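Local atomic coordinates of peptidyl-tRNA hydrolase (Sulfolobus solfataricus, PDB entry 1XTY), a protein that hydrolyses peptidyl-tRNAs, possibly those that drop off the ribosome during protein synthesis, releasing an N-acyl amino acid and tRNA, as a homodimer of the PTH2 family. Residues A[17-20]-A[21-25]; A[29-32]-A[33-37]. All coordinates share one frame; numbering follows the deposited sequence.

Contact 1: A[17-20]-A[21-25]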
loop_
_atom_site.group_PDB
_atom_site.type_symbol
_atom_site.label_atom_id
_atom_site.label_comp_id
_atom_site.label_asym_id
_atom_site.label_seq_id
_atom_site.Cartn_x
_atom_site.Cartn_y
_atom_site.Cartn_z
ATOM N N GLY A 17 -6.753 -10.595 1.061
ATOM C CA GLY A 17 -6.425 -9.734 2.187
ATOM C C GLY A 17 -4.923 -9.715 2.398
ATOM O O GLY A 17 -4.323 -8.667 2.649
ATOM N N LYS A 18 -4.318 -10.891 2.282
ATOM C CA LYS A 18 -2.877 -11.060 2.444
ATOM C C LYS A 18 -2.137 -10.291 1.351
ATOM O O LYS A 18 -1.198 -9.551 1.629
ATOM C CB LYS A 18 -2.521 -12.547 2.357
ATOM C CG LYS A 18 -1.067 -12.876 2.647
ATOM C CD LYS A 18 -0.758 -12.703 4.120
ATOM C CE LYS A 18 0.630 -13.213 4.451
ATOM N NZ LYS A 18 0.994 -12.971 5.876
ATOM N N ILE A 19 -2.567 -10.480 0.107
ATOM C CA ILE A 19 -1.952 -9.807 -1.031
ATOM C C ILE A 19 -1.984 -8.292 -0.861
ATOM O O ILE A 19 -0.989 -7.609 -1.108
ATOM C CB ILE A 19 -2.668 -10.169 -2.360
ATOM C CG1 ILE A 19 -2.381 -11.628 -2.723
ATOM C CG2 ILE A 19 -2.214 -9.240 -3.479
ATOM C CD1 ILE A 19 -3.045 -12.084 -4.008
ATOM N N ALA A 20 -3.128 -7.768 -0.434
ATOM C CA ALA A 20 -3.266 -6.328 -0.244
ATOM C C ALA A 20 -2.262 -5.808 0.784
ATOM O O ALA A 20 -1.662 -4.750 0.594
ATOM C CB ALA A 20 -4.687 -5.991 0.193
ATOM N N ALA A 21 -2.079 -6.548 1.872
ATOM C CA ALA A 21 -1.138 -6.130 2.902
ATOM C C ALA A 21 0.296 -6.119 2.371
ATOM O O ALA A 21 1.051 -5.177 2.627
ATOM C CB ALA A 21 -1.243 -7.052 4.118
ATOM N N GLN A 22 0.670 -7.159 1.627
ATOM C CA GLN A 22 2.020 -7.254 1.073
ATOM C C GLN A 22 2.315 -6.137 0.069
ATOM O O GLN A 22 3.400 -5.553 0.086
ATOM C CB GLN A 22 2.233 -8.621 0.401
ATOM C CG GLN A 22 1.976 -9.818 1.316
ATOM C CD GLN A 22 2.922 -9.875 2.505
ATOM O OE1 GLN A 22 2.492 -10.085 3.638
ATOM N NE2 GLN A 22 4.216 -9.703 2.252
ATOM N N VAL A 23 1.357 -5.851 -0.811
ATOM C CA VAL A 23 1.528 -4.800 -1.810
ATOM C C VAL A 23 1.626 -3.437 -1.120
ATOM O O VAL A 23 2.424 -2.586 -1.516
ATOM C CB VAL A 23 0.350 -4.807 -2.825
ATOM C CG1 VAL A 23 0.402 -3.575 -3.717
ATOM C CG2 VAL A 23 0.433 -6.064 -3.686
ATOM N N ALA A 24 0.821 -3.236 -0.083
ATOM C CA ALA A 24 0.852 -1.978 0.663
ATOM C C ALA A 24 2.206 -1.847 1.363
ATOM O O ALA A 24 2.733 -0.744 1.513
ATOM C CB ALA A 24 -0.285 -1.946 1.690
ATOM N N HIS A 25 2.754 -2.980 1.797
ATOM C CA HIS A 25 4.052 -3.015 2.469
ATOM C C HIS A 25 5.123 -2.581 1.463
ATOM O O HIS A 25 6.002 -1.774 1.773
ATOM C CB HIS A 25 4.337 -4.443 2.962
ATOM C CG HIS A 25 5.448 -4.541 3.965
ATOM N ND1 HIS A 25 6.389 -3.549 4.144
ATOM C CD2 HIS A 25 5.789 -5.537 4.818
ATOM C CE1 HIS A 25 7.260 -3.929 5.062
ATOM N NE2 HIS A 25 6.919 -5.133 5.488
HETATM O O HOH W 1 0.017 -10.031 5.485
#
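Lys18 and Gln22, one helical turn apart, lay their side chains obliquely over each other, so that CE of Lys18 comes 3.7 Å from OE1 of Gln22. The amine is farther off, and the link between the polar ends runs through a water: Lys18 NZ donates to it over 3.1 Å, and the water in turn donates to Gln22 OE1. Both chains are bent at chi2, that of Lys18 at 71°. In Gln22, chi1 (-56°) sets CG beside the backbone N and 3.2 Å from the carbonyl oxygen of Lys18. The bend at chi2 (-63°) then turns the amide. Both polar groups have stronger partners elsewhere: NZ of Lys18 forms a salt bridge with Asp86, and NE2 of Gln22 is hydrogen-bonded to the hydroxyl of Thr98. With the water on OE1 and Thr98 on NE2, both ends of the amide are engaged, which is likely to limit its rotation. On another face of the helix, Ile19 and Val23 lie side by side and point the same way, their CG2 methyls 4.1 Å apart; Val23 rests on Ile6 and Val8 of strand 2-9. Ala20 and Ala21 pack instead on Ile58 of the second subunit. Beneath the side chains the spacing is fixed by successive i to i+4 backbone bonds, among them Gln22 N to Lys18 O at 3.0 Å and Val23 N to Ile19 O at 2.9 Å. Such a helix, with an apolar flank on the central sheet and a polar flank near a bound sulfate, probably from the crystallisation liquor, is consistent with the alpha/beta fold of PTH2 enzymes.

Contact 2: A[29-32]-A[33-37]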
loop_
_atom_site.group_PDB
_atom_site.type_symbol
_atom_site.label_atom_id
_atom_site.label_comp_id
_atom_site.label_asym_id
_atom_site.label_seq_id
_atom_site.Cartn_x
_atom_site.Cartn_y
_atom_site.Cartn_z
ATOM N N THR A 29 7.280 0.977 1.974
ATOM C CA THR A 29 8.724 0.848 2.111
ATOM C C THR A 29 9.440 1.658 1.027
ATOM O O THR A 29 10.443 2.312 1.300
ATOM C CB THR A 29 9.147 -0.635 2.056
ATOM O OG1 THR A 29 8.641 -1.306 3.220
ATOM C CG2 THR A 29 10.668 -0.770 2.037
ATOM N N LEU A 30 8.926 1.624 -0.199
ATOM C CA LEU A 30 9.529 2.389 -1.289
ATOM C C LEU A 30 9.487 3.886 -0.988
ATOM O O LEU A 30 10.513 4.565 -1.017
ATOM C CB LEU A 30 8.789 2.131 -2.606
ATOM C CG LEU A 30 9.148 0.883 -3.407
ATOM C CD1 LEU A 30 8.178 0.749 -4.583
ATOM C CD2 LEU A 30 10.582 0.985 -3.909
ATOM N N VAL A 31 8.291 4.393 -0.696
ATOM C CA VAL A 31 8.105 5.808 -0.405
ATOM C C VAL A 31 8.988 6.291 0.752
ATOM O O VAL A 31 9.654 7.326 0.642
ATOM C CB VAL A 31 6.609 6.103 -0.116
ATOM C CG1 VAL A 31 6.425 7.515 0.407
ATOM C CG2 VAL A 31 5.803 5.925 -1.404
ATOM N N VAL A 32 9.010 5.544 1.853
ATOM C CA VAL A 32 9.831 5.940 2.991
ATOM C C VAL A 32 11.332 5.883 2.674
ATOM O O VAL A 32 12.098 6.750 3.108
ATOM C CB VAL A 32 9.512 5.068 4.229
ATOM C CG1 VAL A 32 10.484 5.381 5.366
ATOM C CG2 VAL A 32 8.079 5.345 4.682
ATOM N N SER A 33 11.751 4.884 1.904
ATOM C CA SER A 33 13.166 4.761 1.549
ATOM C C SER A 33 13.611 5.941 0.674
ATOM O O SER A 33 14.749 6.407 0.768
ATOM C CB SER A 33 13.424 3.445 0.810
ATOM O OG SER A 33 12.854 3.466 -0.487
ATOM N N ILE A 34 12.708 6.419 -0.175
ATOM C CA ILE A 34 13.011 7.544 -1.055
ATOM C C ILE A 34 13.094 8.843 -0.256
ATOM O O ILE A 34 14.020 9.638 -0.429
ATOM C CB ILE A 34 11.937 7.672 -2.151
ATOM C CG1 ILE A 34 12.033 6.470 -3.095
ATOM C CG2 ILE A 34 12.090 8.994 -2.900
ATOM C CD1 ILE A 34 10.884 6.369 -4.075
ATOM N N ILE A 35 12.121 9.055 0.623
ATOM C CA ILE A 35 12.091 10.250 1.452
ATOM C C ILE A 35 13.329 10.334 2.345
ATOM O O ILE A 35 13.871 11.421 2.569
ATOM C CB ILE A 35 10.820 10.273 2.331
ATOM C CG1 ILE A 35 9.591 10.472 1.443
ATOM C CG2 ILE A 35 10.908 11.385 3.371
ATOM C CD1 ILE A 35 8.270 10.322 2.177
ATOM N N ASN A 36 13.774 9.187 2.847
ATOM C CA ASN A 36 14.948 9.129 3.712
ATOM C C ASN A 36 16.269 9.120 2.942
ATOM O O ASN A 36 17.339 9.139 3.546
ATOM C CB ASN A 36 14.893 7.892 4.611
ATOM C CG ASN A 36 13.816 7.989 5.675
ATOM O OD1 ASN A 36 13.365 9.080 6.018
ATOM N ND2 ASN A 36 13.413 6.846 6.216
ATOM N N SER A 37 16.197 9.084 1.617
ATOM C CA SER A 37 17.413 9.077 0.805
ATOM C C SER A 37 17.871 10.502 0.514
ATOM O O SER A 37 17.249 11.473 0.945
ATOM C CB SER A 37 17.166 8.374 -0.527
ATOM O OG SER A 37 16.461 9.227 -1.417
#
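Ser33 turns its hydroxyl back onto the preceding turn, where OG donates to the carbonyl oxygen of Leu30 at 2.6 Å. That oxygen also accepts the backbone N of Ile34 at 3.0 Å, so two donors grip it, the hydroxyl coming from a bent approach (C=O...OG 120°). The torsion responsible places OG between the backbone N and the carbonyl carbon of Ser33 (chi1 70°), facing back along the helix. An alanine here would keep the backbone bond but is likely to leave the Leu30 carbonyl without its second donor. One residue along, Val31 and Ile35 lie side by side, with CG1 of Val31 meeting CD1 of Ile35 at 3.8 Å. Val32 and Asn36 are paired in the same sense: the amide nitrogen ND2 of Asn36 comes 3.4 Å from CG1 of Val32, a contact of van der Waals kind. The backbone holds these pairs in step through Ile35 N to Val31 O and Asn36 N to Val32 O, both 3.0 Å. After Ile35 the helix gives way to a turn in which Ile34 O receives both the backbone N of Ser37 and its OG, the latter at 2.7 Å. Farther out, Ile34 and Ile35 touch Leu46 of helix 40-51, whereas Val31, Val32 and Ile35 meet Val32, Val31 and Ile35 of the second subunit, respectively. This is the C-terminal end of a helix packed between its own chain and the dimer partner, with valine and isoleucine side chains meeting those of the second subunit.

Overall arrangement
Both contacts lie on helix 16-35, contact 2 running past its end into the turn at 36-37, and they come in series along the chain: contact 1 closes at His25 and contact 2 opens at Thr29, their centres about 18 Å apart. Apart from the Thr29 hydroxyl, which bonds to the carbonyl of His25, the two are joined by the intervening helix. Contact 1 lies over strands 2-9 and 81-85 of the mixed sheet, and contact 2 reaches strand 81-85 and helix 40-51. Each also touches the second subunit, so this single helix serves the sheet within its own chain and the homodimer interface along much of its length.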